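Local atomic coordinates of arsenic responsive repressor ArsR (Corynebacterium glutamicum ATCC 13032, PDB entry 6J0E), a protein that probably binds operator DNA as a dimeric winged-helix repressor and releases it on binding trivalent arsenic, derepressing arsenic-resistance genes. Residues R45-L50 / L63-L69. Residues are numbered along the deposited sequence; the frame is centred on the assembly and turned at random.
Sequences RILSQL and LTDLMGL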
loop_
_atom_site.group_PDB
_atom_site.type_symbol
_atom_site.label_atom_id
_atom_site.label_comp_id
_atom_site.label_asym_id
_atom_site.label_seq_id
_atom_site.Cartn_x
_atom_site.Cartn_y
_atom_site.Cartn_z
ATOM N N ARG B 45 -0.536 10.875 -9.735
ATOM C CA ARG B 45 -1.366 12.108 -9.904
ATOM C C ARG B 45 -2.695 11.949 -10.618
ATOM O O ARG B 45 -3.666 12.625 -10.211
ATOM C CB ARG B 45 -0.578 13.213 -10.549
ATOM C CG ARG B 45 0.605 13.615 -9.699
ATOM C CD ARG B 45 1.086 15.082 -9.829
ATOM N NE ARG B 45 1.286 15.453 -11.217
ATOM C CZ ARG B 45 2.348 15.222 -11.976
ATOM N NH1 ARG B 45 3.355 14.536 -11.543
ATOM N NH2 ARG B 45 2.359 15.645 -13.247
ATOM N N ILE B 46 -2.744 11.132 -11.631
ATOM C CA ILE B 46 -4.004 10.829 -12.259
ATOM C C ILE B 46 -4.846 10.231 -11.195
ATOM O O ILE B 46 -5.998 10.657 -11.059
ATOM C CB ILE B 46 -3.923 9.916 -13.471
ATOM C CG1 ILE B 46 -3.083 10.589 -14.510
ATOM C CG2 ILE B 46 -5.334 9.516 -13.853
ATOM C CD1 ILE B 46 -2.830 9.874 -15.841
ATOM N N LEU B 47 -4.324 9.205 -10.480
ATOM C CA LEU B 47 -5.157 8.654 -9.377
ATOM C C LEU B 47 -5.654 9.641 -8.393
ATOM O O LEU B 47 -6.811 9.536 -7.921
ATOM C CB LEU B 47 -4.478 7.471 -8.655
ATOM C CG LEU B 47 -4.300 6.404 -9.600
ATOM C CD1 LEU B 47 -3.513 5.303 -8.892
ATOM C CD2 LEU B 47 -5.660 5.788 -10.049
ATOM N N SER B 48 -4.770 10.550 -8.013
ATOM C CA SER B 48 -5.154 11.748 -7.212
ATOM C C SER B 48 -6.207 12.630 -7.692
ATOM O O SER B 48 -7.038 13.059 -6.920
ATOM C CB SER B 48 -3.911 12.642 -7.025
ATOM O OG SER B 48 -3.426 12.352 -5.765
ATOM N N GLN B 49 -6.088 12.997 -8.978
ATOM C CA GLN B 49 -7.171 13.852 -9.535
ATOM C C GLN B 49 -8.524 13.069 -9.514
ATOM O O GLN B 49 -9.563 13.660 -9.289
ATOM C CB GLN B 49 -6.821 14.318 -10.943
ATOM C CG GLN B 49 -5.566 15.172 -10.981
ATOM C CD GLN B 49 -5.867 16.665 -10.707
ATOM O OE1 GLN B 49 -7.040 17.026 -10.453
ATOM N NE2 GLN B 49 -4.828 17.486 -10.653
ATOM N N LEU B 50 -8.478 11.728 -9.791
ATOM C CA LEU B 50 -9.691 10.972 -9.812
ATOM C C LEU B 50 -10.310 10.876 -8.469
ATOM O O LEU B 50 -11.543 11.148 -8.270
ATOM C CB LEU B 50 -9.442 9.591 -10.408
ATOM C CG LEU B 50 -9.026 9.679 -11.866
ATOM C CD1 LEU B 50 -8.745 8.236 -12.313
ATOM C CD2 LEU B 50 -10.055 10.313 -12.789
ATOM N N LEU B 63 -9.136 15.420 -17.858
ATOM C CA LEU B 63 -7.922 15.211 -17.079
ATOM C C LEU B 63 -6.770 16.009 -17.740
ATOM O O LEU B 63 -5.859 16.450 -17.062
ATOM C CB LEU B 63 -7.443 13.669 -16.997
ATOM C CG LEU B 63 -8.240 12.825 -15.996
ATOM C CD1 LEU B 63 -7.948 11.365 -16.419
ATOM C CD2 LEU B 63 -7.805 13.281 -14.591
ATOM N N THR B 64 -6.803 16.144 -19.091
ATOM C CA THR B 64 -5.675 16.898 -19.740
ATOM C C THR B 64 -5.827 18.390 -19.305
ATOM O O THR B 64 -4.785 19.025 -19.051
ATOM C CB THR B 64 -5.656 16.880 -21.240
ATOM O OG1 THR B 64 -6.878 17.436 -21.638
ATOM C CG2 THR B 64 -5.482 15.430 -21.851
ATOM N N ASP B 65 -7.030 18.911 -19.232
ATOM C CA ASP B 65 -7.224 20.258 -18.743
ATOM C C ASP B 65 -6.700 20.391 -17.267
ATOM O O ASP B 65 -6.020 21.386 -16.901
ATOM C CB ASP B 65 -8.724 20.629 -18.967
ATOM C CG ASP B 65 -8.996 22.187 -19.050
ATOM O OD1 ASP B 65 -8.175 23.017 -19.535
ATOM O OD2 ASP B 65 -10.091 22.546 -18.605
ATOM N N LEU B 66 -7.071 19.439 -16.416
ATOM C CA LEU B 66 -6.731 19.495 -14.958
ATOM C C LEU B 66 -5.208 19.420 -14.759
ATOM O O LEU B 66 -4.607 20.090 -13.872
ATOM C CB LEU B 66 -7.500 18.394 -14.161
ATOM C CG LEU B 66 -9.020 18.476 -13.954
ATOM C CD1 LEU B 66 -9.463 17.215 -13.311
ATOM C CD2 LEU B 66 -9.365 19.676 -13.027
ATOM N N MET B 67 -4.552 18.540 -15.533
ATOM C CA MET B 67 -3.175 18.304 -15.288
ATOM C C MET B 67 -2.128 19.083 -16.108
ATOM O O MET B 67 -0.957 19.031 -15.774
ATOM C CB MET B 67 -3.004 16.753 -15.476
ATOM C CG MET B 67 -3.926 15.987 -14.577
ATOM S SD MET B 67 -3.551 14.144 -14.724
ATOM C CE MET B 67 -1.911 14.055 -13.948
ATOM N N GLY B 68 -2.599 19.716 -17.212
ATOM C CA GLY B 68 -1.697 20.365 -18.151
ATOM C C GLY B 68 -0.813 19.480 -18.962
ATOM O O GLY B 68 0.306 19.979 -19.437
ATOM N N LEU B 69 -1.198 18.158 -19.041
ATOM C CA LEU B 69 -0.375 17.234 -19.802
ATOM C C LEU B 69 -1.080 16.939 -21.119
ATOM O O LEU B 69 -2.221 17.198 -21.233
ATOM C CB LEU B 69 -0.019 15.966 -19.064
ATOM C CG LEU B 69 0.758 16.019 -17.680
ATOM C CD1 LEU B 69 -0.261 15.929 -16.592
ATOM C CD2 LEU B 69 1.561 14.755 -17.459
HETATM O O HOH W 1 0.014 17.332 -13.744
#
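Met67 reaches across to Ile46 and Arg45 where two helices of the winged helix-turn-helix domain of this ArsR-family repressor meet: helix 41-52 packs on helix 60-67, which leads through the turn at Gly68 (positive phi) into helix 71-83, the presumed recognition helix. The short axes pass 11.0 Å apart at 104°, close to perpendicular, and no direct hydrogen bond joins the segments.

Apolar packing dominates. The Met67 chain is extended through chi2 and then bends at chi3 (69°); this brings its thioether across the Ile46 side chain at about a right angle, where SD lies 3.6 Å from CG1, while the methyl CE comes to 3.7 Å from Arg45 CB. Leu63 divides its branches: CD1 meets Ile46 CG2 at 4.1 Å, whereas CD2 touches both Gln49 CB (3.9 Å) and Leu50 CD2. Beyond the two segments, Leu50 and Leu63 both touch Val58 of strand 58-59, and Ile46 rests on His77 of helix 71-83.

Gln49 uses CB and CG against Leu63 and Met67, its chain running antiparallel to that of Met67, and its amide against Leu66. A bend at chi2 (-86°) carries the amide there, leaving OE1 3.8 Å from Leu66 CD1.

Polar bridging is confined to a water. While Arg45 NH1 is hydrogen-bonded to Ser28 OG of the second subunit, NH2 donates to water 1, which lies in the guanidinium plane and in turn donates to Met67 O at 2.8 Å.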